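Local structure of lipase (Acinetobacter baumannii, 4OPM) at residues Gln15-Ala20 and Gly55-Trp60; Gln23-Lys28 and Trp34-Gly39; Pro113-Gly118 and Lys294-Gln299; Ser139-Asp144 and Gln286-Phe291. The protein probably hydrolyses ester bonds of lipids, as a putative triacylglycerol lipase with an alpha/beta hydrolase fold. All blocks are in the same frame, centred on the assembly; numbering follows the deposited sequence.

Contact 1: Gln15-Ala20 and Gly55-Trp60; sequences QERNWA and GSRDNW
Two arginines, Arg17 of helix 9-19 and Arg57 of the 3-10 turn, lay their guanidinium groups flat on each other despite their like charge. Their centres are 3.8 Å apart and their planes differ by 26°; Arg57 NH2 sits over the middle of the Arg17 group, 3.4 Å from Arg17 CZ, while the two extended chains cross at about a right angle. The edge of Arg17 belongs to Asp58, gripped side-on by two nitrogens. Arg17 NE reaches Asp58 OD1 at 2.8 Å in a nearly straight bond (172°), and Arg17 NH2 reaches Asp58 OD2, also at 2.8 Å. Both oxygens use their syn lone pairs and the two groups are nearly coplanar, so the fork fixes the rotation of the guanidinium and presents its face to Arg57. A water donates to Glu16 OE1 (2.7 Å) and to Asp58 O (2.8 Å). Asn61 ND2 bonds both Glu16 OE1 and Asp58 OD1. Arg57 is held in turn by salt bridges to Asp77 and Glu83 and a hydrogen bond to Ser37 OG. With these carboxylates and Asp58 close by, the repulsion between the stacked cations is probably largely offset, and a buried arginine pair can join the N-terminal helix to the turn.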
# COMPACT_ATOMS: atom_id res chain seq x y z
N GLN A 15 -20.10 -3.92 1.51
CA GLN A 15 -20.63 -3.24 2.70
C GLN A 15 -19.52 -2.48 3.43
O GLN A 15 -19.75 -1.35 3.90
CB GLN A 15 -21.31 -4.25 3.63
CG GLN A 15 -22.61 -4.80 3.06
CD GLN A 15 -23.33 -5.60 4.10
OE1 GLN A 15 -23.82 -5.06 5.08
NE2 GLN A 15 -23.35 -6.91 3.94
N GLU A 16 -18.31 -3.08 3.53
CA GLU A 16 -17.19 -2.43 4.21
C GLU A 16 -16.78 -1.16 3.43
O GLU A 16 -16.52 -0.14 4.05
CB GLU A 16 -15.98 -3.35 4.40
CG GLU A 16 -15.00 -2.74 5.40
CD GLU A 16 -13.64 -3.41 5.53
OE1 GLU A 16 -13.05 -3.76 4.48
OE2 GLU A 16 -13.14 -3.50 6.67
N ARG A 17 -16.74 -1.24 2.07
CA ARG A 17 -16.42 -0.07 1.24
C ARG A 17 -17.46 1.04 1.47
O ARG A 17 -17.10 2.21 1.63
CB ARG A 17 -16.35 -0.44 -0.24
CG ARG A 17 -15.20 -1.37 -0.59
CD ARG A 17 -15.46 -2.03 -1.94
NE ARG A 17 -14.56 -3.17 -2.14
CZ ARG A 17 -14.80 -4.19 -2.95
NH1 ARG A 17 -15.93 -4.24 -3.65
NH2 ARG A 17 -13.93 -5.18 -3.06
N ASN A 18 -18.75 0.66 1.54
CA ASN A 18 -19.82 1.62 1.78
C ASN A 18 -19.63 2.31 3.16
O ASN A 18 -19.76 3.53 3.25
CB ASN A 18 -21.19 0.94 1.71
CG ASN A 18 -22.30 1.95 1.69
OD1 ASN A 18 -22.94 2.23 2.71
ND2 ASN A 18 -22.49 2.60 0.55
N TRP A 19 -19.27 1.54 4.19
CA TRP A 19 -19.01 2.04 5.55
C TRP A 19 -17.83 3.03 5.54
O TRP A 19 -17.82 3.99 6.31
CB TRP A 19 -18.74 0.85 6.50
CG TRP A 19 -18.14 1.25 7.81
CD1 TRP A 19 -18.80 1.71 8.92
CD2 TRP A 19 -16.74 1.26 8.14
NE1 TRP A 19 -17.89 2.03 9.91
CE2 TRP A 19 -16.63 1.73 9.47
CE3 TRP A 19 -15.57 0.88 7.45
CZ2 TRP A 19 -15.39 1.84 10.12
CZ3 TRP A 19 -14.34 1.00 8.09
CH2 TRP A 19 -14.26 1.45 9.42
N ALA A 20 -16.83 2.79 4.67
CA ALA A 20 -15.66 3.64 4.52
C ALA A 20 -15.96 4.91 3.68
O ALA A 20 -15.09 5.77 3.55
CB ALA A 20 -14.53 2.86 3.88
N GLY A 55 -1.73 -7.49 -1.75
CA GLY A 55 -2.81 -6.78 -1.07
C GLY A 55 -3.89 -6.37 -2.04
O GLY A 55 -3.99 -6.93 -3.14
N SER A 56 -4.71 -5.38 -1.65
CA SER A 56 -5.76 -4.85 -2.52
C SER A 56 -6.22 -3.50 -1.99
O SER A 56 -5.86 -3.12 -0.86
CB SER A 56 -6.94 -5.82 -2.62
OG SER A 56 -7.80 -5.73 -1.49
N ARG A 57 -7.05 -2.80 -2.77
CA ARG A 57 -7.61 -1.52 -2.34
C ARG A 57 -8.32 -1.62 -0.98
O ARG A 57 -8.28 -0.66 -0.21
CB ARG A 57 -8.58 -0.97 -3.39
CG ARG A 57 -9.81 -1.83 -3.70
CD ARG A 57 -10.44 -1.41 -5.00
NE ARG A 57 -11.41 -2.39 -5.49
CZ ARG A 57 -12.73 -2.22 -5.46
NH1 ARG A 57 -13.26 -1.11 -4.96
NH2 ARG A 57 -13.53 -3.16 -5.94
N ASP A 58 -8.93 -2.78 -0.66
CA ASP A 58 -9.67 -2.96 0.60
C ASP A 58 -8.76 -2.92 1.84
O ASP A 58 -9.26 -2.65 2.94
CB ASP A 58 -10.49 -4.25 0.57
CG ASP A 58 -11.60 -4.17 -0.47
OD1 ASP A 58 -12.32 -3.14 -0.51
OD2 ASP A 58 -11.70 -5.10 -1.29
N ASN A 59 -7.42 -3.07 1.66
CA ASN A 59 -6.49 -2.95 2.80
C ASN A 59 -6.57 -1.55 3.45
O ASN A 59 -6.23 -1.41 4.62
CB ASN A 59 -5.05 -3.16 2.33
CG ASN A 59 -4.69 -4.56 1.87
OD1 ASN A 59 -3.62 -4.76 1.29
ND2 ASN A 59 -5.51 -5.56 2.16
N TRP A 60 -6.98 -0.53 2.67
CA TRP A 60 -7.06 0.85 3.11
C TRP A 60 -8.44 1.25 3.66
O TRP A 60 -8.59 2.41 4.06
CB TRP A 60 -6.71 1.78 1.95
CG TRP A 60 -5.24 1.84 1.65
CD1 TRP A 60 -4.58 1.22 0.62
CD2 TRP A 60 -4.25 2.55 2.39
NE1 TRP A 60 -3.24 1.50 0.69
CE2 TRP A 60 -3.01 2.34 1.75
CE3 TRP A 60 -4.29 3.39 3.53
CZ2 TRP A 60 -1.81 2.91 2.21
CZ3 TRP A 60 -3.11 3.96 3.98
CH2 TRP A 60 -1.89 3.74 3.31
O HOH W 1 -10.51 -4.59 4.48

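Contact 2: Gln23-Lys28 and Trp34-Gly39; sequences QSKSLK and WSYSEG
The carbonyl oxygen of Lys25 is held twice, by Tyr36 N at 3.0 Å across the hairpin and by a water at 2.9 Å that also bonds Ser35 OG. Lys25 N returns a bond of 2.8 Å to Tyr36 O, and the Gln23-Glu38 and Leu27-Trp34 pairs repeat this reciprocal pattern along the antiparallel ladder. On the face carrying Lys25, Tyr36 and Glu38, the Tyr36 side chain occupies the crowded position between backbone N and carbonyl carbon (chi1 65°), which swings its ring over to the neighbouring strand. Lys25 CB lies over a face of that ring, 3.8 Å from its centroid, in a CH-pi contact. Leu27 CB meets Tyr36 CE1 at 3.8 Å, and a second water links Tyr36 OH to Ser26 O. The extended Lys25 chain then runs on to a salt bridge in which NZ comes within 2.9 Å of Glu38 OE1, approaching from above the carboxylate plane (58° out of it). Glu38 OE2 is taken by His72. On the other face, Ser24 OG and Ser37 OG bond Arg57, and Ser35 OG bonds Asp77. The two faces therefore differ in chemistry: one combines an ion pair with aromatic packing, the other presents serine hydroxyls to Arg57 and Asp77.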
# COMPACT_ATOMS: atom_id res chain seq x y z
N GLN A 23 -17.02 3.98 -3.11
CA GLN A 23 -17.74 3.26 -4.15
C GLN A 23 -16.71 2.65 -5.11
O GLN A 23 -15.59 3.16 -5.22
CB GLN A 23 -18.78 4.13 -4.86
CG GLN A 23 -18.24 5.22 -5.77
CD GLN A 23 -19.39 5.96 -6.41
OE1 GLN A 23 -20.16 5.41 -7.20
NE2 GLN A 23 -19.57 7.22 -6.06
N SER A 24 -17.07 1.53 -5.74
CA SER A 24 -16.20 0.82 -6.67
C SER A 24 -16.39 1.35 -8.06
O SER A 24 -17.53 1.56 -8.51
CB SER A 24 -16.44 -0.69 -6.62
OG SER A 24 -16.10 -1.20 -5.34
N LYS A 25 -15.27 1.65 -8.72
CA LYS A 25 -15.25 2.20 -10.07
C LYS A 25 -14.27 1.41 -10.93
O LYS A 25 -13.45 0.65 -10.40
CB LYS A 25 -14.91 3.70 -10.04
CG LYS A 25 -16.06 4.54 -9.46
CD LYS A 25 -16.04 5.97 -9.87
CE LYS A 25 -17.15 6.74 -9.19
NZ LYS A 25 -17.04 8.20 -9.42
N SER A 26 -14.39 1.59 -12.25
CA SER A 26 -13.54 0.92 -13.22
C SER A 26 -13.09 1.92 -14.28
O SER A 26 -13.88 2.79 -14.68
CB SER A 26 -14.30 -0.24 -13.86
OG SER A 26 -13.55 -0.91 -14.85
N LEU A 27 -11.85 1.80 -14.76
CA LEU A 27 -11.36 2.70 -15.79
C LEU A 27 -10.36 1.98 -16.70
O LEU A 27 -9.37 1.43 -16.20
CB LEU A 27 -10.72 3.95 -15.15
CG LEU A 27 -10.21 5.06 -16.10
CD1 LEU A 27 -11.37 5.72 -16.86
CD2 LEU A 27 -9.44 6.10 -15.33
N LYS A 28 -10.63 1.95 -18.01
CA LYS A 28 -9.70 1.33 -18.94
C LYS A 28 -8.69 2.38 -19.37
O LYS A 28 -9.06 3.47 -19.82
CB LYS A 28 -10.43 0.68 -20.13
CG LYS A 28 -9.48 -0.14 -21.03
CD LYS A 28 -10.19 -0.76 -22.21
CE LYS A 28 -9.24 -1.35 -23.23
NZ LYS A 28 -8.67 -2.65 -22.79
N TRP A 34 -8.42 -0.79 -14.81
CA TRP A 34 -8.21 -0.52 -13.40
C TRP A 34 -9.50 -0.64 -12.60
O TRP A 34 -10.51 -0.06 -12.99
CB TRP A 34 -7.63 0.89 -13.19
CG TRP A 34 -6.21 1.05 -13.64
CD1 TRP A 34 -5.78 1.38 -14.89
CD2 TRP A 34 -5.04 0.95 -12.82
NE1 TRP A 34 -4.40 1.49 -14.91
CE2 TRP A 34 -3.92 1.21 -13.66
CE3 TRP A 34 -4.82 0.66 -11.46
CZ2 TRP A 34 -2.61 1.20 -13.17
CZ3 TRP A 34 -3.51 0.66 -10.98
CH2 TRP A 34 -2.42 0.90 -11.84
N SER A 35 -9.43 -1.34 -11.48
CA SER A 35 -10.48 -1.39 -10.46
C SER A 35 -10.00 -0.45 -9.36
O SER A 35 -8.82 -0.52 -8.98
CB SER A 35 -10.68 -2.81 -9.95
OG SER A 35 -11.48 -2.80 -8.77
N TYR A 36 -10.87 0.44 -8.87
CA TYR A 36 -10.46 1.35 -7.80
C TYR A 36 -11.65 1.79 -6.97
O TYR A 36 -12.79 1.75 -7.44
CB TYR A 36 -9.71 2.59 -8.33
CG TYR A 36 -10.50 3.53 -9.21
CD1 TYR A 36 -10.72 3.24 -10.56
CD2 TYR A 36 -10.94 4.77 -8.74
CE1 TYR A 36 -11.40 4.12 -11.39
CE2 TYR A 36 -11.64 5.66 -9.56
CZ TYR A 36 -11.86 5.33 -10.89
OH TYR A 36 -12.53 6.19 -11.73
N SER A 37 -11.36 2.17 -5.72
CA SER A 37 -12.35 2.74 -4.81
C SER A 37 -12.23 4.24 -4.86
O SER A 37 -11.11 4.77 -5.01
CB SER A 37 -12.12 2.25 -3.38
OG SER A 37 -12.28 0.85 -3.29
N GLU A 38 -13.36 4.93 -4.75
CA GLU A 38 -13.36 6.38 -4.74
C GLU A 38 -14.36 6.88 -3.72
O GLU A 38 -15.48 6.36 -3.65
CB GLU A 38 -13.68 6.94 -6.13
CG GLU A 38 -13.74 8.46 -6.20
CD GLU A 38 -13.95 9.07 -7.57
OE1 GLU A 38 -14.26 8.32 -8.52
OE2 GLU A 38 -13.83 10.31 -7.69
N GLY A 39 -13.95 7.87 -2.95
CA GLY A 39 -14.81 8.50 -1.94
C GLY A 39 -14.50 9.97 -1.72
O GLY A 39 -13.46 10.48 -2.16
O HOH W 2 -13.90 -1.88 -9.16
O HOH W 3 -14.28 5.44 -13.78

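Contact 3: Pro113-Gly118 and Lys294-Gln299; sequences PIHIAG and KVETNQ
His115 on strand 114-119 and Val295 on helix 281-298 mark the closest backbone approach, their CA atoms 9.2 Å apart, a gap spanned by side chains alone. Just three residues touch, and the imidazole of His115 is common to both pairs. Its NE2 donates to Glu296 OE2 at 2.7 Å, with an N-H...O angle of 158°. The carboxylate oxygen lies close to the ring plane and accepts the hydrogen bond on its anti lone pair, the one turned away from OE1, while the two flat groups are inclined by 61°. Glu296 does not point its first bond at the strand; a bend at chi2 (-64°) folds the chain back and brings OE2 to the edge of the imidazole. At the same edge Val295 contributes one methyl, CG1, 3.6 Å from His115 CE1, so that the ring meets a hydrocarbon beside its polar partner.

The other nitrogen, ND1, is hydrogen-bonded to Ser139 OG on the adjacent strand, so bonds at both nitrogens hold the imidazole in one orientation. Glu296 OE2 has a second partner in the salt bridge from Lys138 NZ, a neighbouring positive charge that would probably favour the ionised carboxylate. Leu292, one helical turn before Glu296, also packs on His115. The arrangement joins the C-terminal helix to a central parallel strand of an alpha/beta hydrolase sheet. That strand leads at its far end, through Gly118, into a GxSxG sequence consistent with the nucleophile elbow of this fold.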
# COMPACT_ATOMS: atom_id res chain seq x y z
N PRO A 113 -0.89 18.83 -7.64
CA PRO A 113 -0.17 17.97 -6.70
C PRO A 113 -1.15 17.18 -5.85
O PRO A 113 -2.16 17.72 -5.38
CB PRO A 113 0.66 18.96 -5.87
CG PRO A 113 0.47 20.30 -6.51
CD PRO A 113 -0.84 20.24 -7.21
N ILE A 114 -0.88 15.88 -5.69
CA ILE A 114 -1.76 15.02 -4.91
C ILE A 114 -1.00 14.42 -3.73
O ILE A 114 0.21 14.20 -3.80
CB ILE A 114 -2.48 13.94 -5.77
CG1 ILE A 114 -1.51 12.84 -6.27
CG2 ILE A 114 -3.31 14.58 -6.90
CD1 ILE A 114 -2.19 11.61 -6.92
N HIS A 115 -1.73 14.19 -2.63
CA HIS A 115 -1.18 13.57 -1.44
C HIS A 115 -1.07 12.08 -1.73
O HIS A 115 -2.03 11.50 -2.24
CB HIS A 115 -2.08 13.81 -0.24
CG HIS A 115 -2.21 15.24 0.17
ND1 HIS A 115 -1.22 15.88 0.88
CD2 HIS A 115 -3.27 16.08 0.03
CE1 HIS A 115 -1.68 17.09 1.12
NE2 HIS A 115 -2.92 17.26 0.64
N ILE A 116 0.08 11.47 -1.47
CA ILE A 116 0.24 10.04 -1.77
C ILE A 116 0.63 9.27 -0.51
O ILE A 116 1.46 9.73 0.26
CB ILE A 116 1.25 9.81 -2.93
CG1 ILE A 116 0.81 10.59 -4.20
CG2 ILE A 116 1.38 8.32 -3.24
CD1 ILE A 116 1.89 10.88 -5.14
N ALA A 117 0.01 8.09 -0.32
CA ALA A 117 0.32 7.21 0.81
C ALA A 117 0.58 5.82 0.28
O ALA A 117 -0.11 5.37 -0.64
CB ALA A 117 -0.81 7.19 1.83
N GLY A 118 1.58 5.17 0.83
CA GLY A 118 1.94 3.83 0.39
C GLY A 118 2.26 2.90 1.53
O GLY A 118 3.00 3.27 2.45
N LYS A 294 -1.50 20.28 8.06
CA LYS A 294 -0.28 21.09 8.06
C LYS A 294 0.22 21.34 6.63
O LYS A 294 0.55 22.48 6.29
CB LYS A 294 0.80 20.40 8.90
CG LYS A 294 1.99 21.31 9.19
CD LYS A 294 2.94 20.70 10.21
CE LYS A 294 4.02 19.88 9.56
NZ LYS A 294 5.20 19.71 10.44
N VAL A 295 0.25 20.28 5.78
CA VAL A 295 0.69 20.39 4.38
C VAL A 295 -0.26 21.33 3.61
O VAL A 295 0.20 22.17 2.85
CB VAL A 295 0.82 19.01 3.69
CG1 VAL A 295 1.11 19.14 2.19
CG2 VAL A 295 1.88 18.15 4.38
N GLU A 296 -1.57 21.18 3.83
CA GLU A 296 -2.59 21.99 3.18
C GLU A 296 -2.48 23.47 3.56
O GLU A 296 -2.66 24.33 2.69
CB GLU A 296 -4.00 21.47 3.51
CG GLU A 296 -4.39 20.26 2.68
CD GLU A 296 -4.50 20.53 1.19
OE1 GLU A 296 -5.11 21.55 0.81
OE2 GLU A 296 -3.99 19.70 0.40
N THR A 297 -2.17 23.77 4.85
CA THR A 297 -2.03 25.13 5.38
C THR A 297 -0.76 25.79 4.82
O THR A 297 -0.79 26.96 4.46
CB THR A 297 -2.02 25.08 6.93
OG1 THR A 297 -3.19 24.41 7.37
CG2 THR A 297 -1.96 26.47 7.57
N ASN A 298 0.36 25.02 4.77
CA ASN A 298 1.66 25.50 4.27
C ASN A 298 1.64 25.77 2.76
O ASN A 298 2.40 26.61 2.29
CB ASN A 298 2.77 24.50 4.62
CG ASN A 298 3.09 24.38 6.11
OD1 ASN A 298 2.46 24.99 6.98
ND2 ASN A 298 4.08 23.55 6.43
N GLN A 299 0.76 25.07 2.01
CA GLN A 299 0.60 25.23 0.56
C GLN A 299 -0.21 26.51 0.28
O GLN A 299 0.31 27.44 -0.34
CB GLN A 299 -0.08 23.98 -0.04
CG GLN A 299 -0.67 24.17 -1.45
CD GLN A 299 -2.18 24.26 -1.47
OE1 GLN A 299 -2.88 23.91 -0.50
NE2 GLN A 299 -2.73 24.71 -2.59

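Contact 4: Ser139-Asp144 and Gln286-Phe291; sequences SLFLVD and QQYVPF
Phe141 and Tyr288 form an offset stack, with ring centroids 4.2 Å apart and planes 29° from parallel. Phe141 CD2 lies over the centre of the tyrosine ring, 3.5 Å from Tyr288 CD1, and Phe141 CB reaches Tyr288 CE1 at 3.5 Å, so one face of the tyrosine is met by both ring and methylene of its partner. Farther along, the Phe291 ring comes down beside the strand: CE2 lies 3.8 Å from Ser139 CB, and CZ is 3.9 Å from Leu140 O. Polar contact between the segments is indirect. A water in the plane of the Tyr288 ring bridges Tyr288 OH and Ser139 OG, 2.7 Å from each.

The first torsions of Phe141 (178°) and Tyr288 (-166°) both set CG opposite the backbone N, sending the two rings into the same layer between strand 137-143 and helix 281-298. Helix and strand run almost exactly antiparallel there, with axes 10.7 Å apart at their closest. The helix is kinked at Pro290, whose nitrogen has no hydrogen to give, and the bond from Phe291 N to Gln287 O is weak. In the next shell, Val143 CG2 lies over a face of the Phe141 ring, and Leu238 and Leu240 of the adjoining strand pack against Phe141. The chemistry is therefore mostly aromatic and dispersive, and no direct hydrogen bond crosses the interface; one water joins the two hydroxyls, and Ser139 OG is also held by His115.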
# COMPACT_ATOMS: atom_id res chain seq x y z
N SER A 139 2.52 15.50 -1.02
CA SER A 139 3.04 14.93 0.23
C SER A 139 3.19 13.44 0.07
O SER A 139 2.58 12.85 -0.83
CB SER A 139 2.11 15.24 1.42
OG SER A 139 0.97 14.41 1.43
N LEU A 140 3.97 12.85 0.97
CA LEU A 140 4.23 11.42 0.97
C LEU A 140 3.99 10.84 2.37
O LEU A 140 4.46 11.40 3.35
CB LEU A 140 5.68 11.21 0.52
CG LEU A 140 6.07 9.90 -0.15
CD1 LEU A 140 5.33 9.70 -1.49
CD2 LEU A 140 7.57 9.89 -0.43
N PHE A 141 3.27 9.71 2.45
CA PHE A 141 3.04 9.05 3.72
C PHE A 141 3.51 7.62 3.55
O PHE A 141 2.95 6.88 2.73
CB PHE A 141 1.57 9.15 4.17
CG PHE A 141 1.22 8.44 5.47
CD1 PHE A 141 2.16 8.30 6.49
CD2 PHE A 141 -0.07 7.96 5.69
CE1 PHE A 141 1.82 7.65 7.69
CE2 PHE A 141 -0.41 7.34 6.89
CZ PHE A 141 0.53 7.20 7.89
N LEU A 142 4.59 7.27 4.23
CA LEU A 142 5.19 5.96 4.11
C LEU A 142 4.88 5.11 5.32
O LEU A 142 5.30 5.42 6.43
CB LEU A 142 6.71 6.08 3.91
CG LEU A 142 7.18 6.90 2.68
CD1 LEU A 142 8.70 7.10 2.69
CD2 LEU A 142 6.73 6.25 1.36
N VAL A 143 4.14 4.02 5.10
CA VAL A 143 3.76 3.11 6.17
C VAL A 143 4.53 1.80 5.98
O VAL A 143 4.19 1.04 5.07
CB VAL A 143 2.22 2.87 6.23
CG1 VAL A 143 1.85 2.02 7.45
CG2 VAL A 143 1.44 4.20 6.24
N ASP A 144 5.55 1.54 6.82
CA ASP A 144 6.40 0.33 6.73
C ASP A 144 6.81 0.08 5.26
O ASP A 144 6.60 -1.01 4.71
CB ASP A 144 5.67 -0.89 7.33
CG ASP A 144 5.30 -0.66 8.79
OD1 ASP A 144 4.41 0.17 9.06
OD2 ASP A 144 5.97 -1.26 9.67
N GLN A 286 -4.66 9.36 13.73
CA GLN A 286 -4.27 10.34 14.74
C GLN A 286 -3.02 11.14 14.30
O GLN A 286 -2.93 12.33 14.60
CB GLN A 286 -4.03 9.64 16.08
CG GLN A 286 -3.64 10.58 17.22
CD GLN A 286 -3.60 9.81 18.50
OE1 GLN A 286 -2.80 8.88 18.65
NE2 GLN A 286 -4.53 10.10 19.40
N GLN A 287 -2.12 10.51 13.53
CA GLN A 287 -0.93 11.16 12.99
C GLN A 287 -1.16 11.75 11.59
O GLN A 287 -0.68 12.85 11.29
CB GLN A 287 0.24 10.15 12.90
CG GLN A 287 0.59 9.51 14.25
CD GLN A 287 1.02 10.49 15.32
OE1 GLN A 287 1.65 11.53 15.04
NE2 GLN A 287 0.70 10.18 16.57
N TYR A 288 -1.83 11.00 10.70
CA TYR A 288 -1.97 11.41 9.30
C TYR A 288 -2.86 12.65 9.09
O TYR A 288 -2.48 13.52 8.29
CB TYR A 288 -2.48 10.23 8.45
CG TYR A 288 -2.36 10.41 6.96
CD1 TYR A 288 -1.30 11.13 6.39
CD2 TYR A 288 -3.24 9.76 6.09
CE1 TYR A 288 -1.15 11.25 5.01
CE2 TYR A 288 -3.10 9.87 4.70
CZ TYR A 288 -2.06 10.61 4.17
OH TYR A 288 -1.92 10.69 2.82
N VAL A 289 -4.02 12.74 9.77
CA VAL A 289 -4.92 13.88 9.59
C VAL A 289 -4.20 15.23 9.99
O VAL A 289 -4.20 16.14 9.16
CB VAL A 289 -6.29 13.65 10.30
CG1 VAL A 289 -7.09 14.94 10.42
CG2 VAL A 289 -7.10 12.58 9.55
N PRO A 290 -3.52 15.38 11.15
CA PRO A 290 -2.81 16.65 11.42
C PRO A 290 -1.69 16.94 10.40
O PRO A 290 -1.48 18.10 10.06
CB PRO A 290 -2.23 16.44 12.83
CG PRO A 290 -3.07 15.36 13.43
CD PRO A 290 -3.40 14.45 12.30
N PHE A 291 -1.04 15.88 9.87
CA PHE A 291 0.01 16.01 8.85
C PHE A 291 -0.59 16.62 7.57
O PHE A 291 -0.06 17.60 7.07
CB PHE A 291 0.68 14.65 8.56
CG PHE A 291 1.64 14.66 7.39
CD1 PHE A 291 2.90 15.25 7.51
CD2 PHE A 291 1.27 14.12 6.16
CE1 PHE A 291 3.79 15.26 6.43
CE2 PHE A 291 2.15 14.14 5.08
CZ PHE A 291 3.41 14.71 5.22
O HOH W 4 0.37 11.80 1.98

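From the N terminus, helix 9-19 enters contact 1, which closes a loop with the turn at 55-60. Contact 2, nested inside that loop, closes a tight hairpin turn and meets contact 1 through Arg57. Both are complete before contact 3 opens at strand 114-119. Contact 3 closes a much longer loop onto the C-terminal helix, and contact 4 nests within it, joining the neighbouring strand 137-143 to the same helix. The two pairs are in series, without crossing, though Trp60 packs on Ala117. Contact 1 ties the N-terminal helix to the loop after strand 46-50, contact 2 pairs the two strands at one edge of the sheet, and contacts 3 and 4 fasten the last helix to its middle.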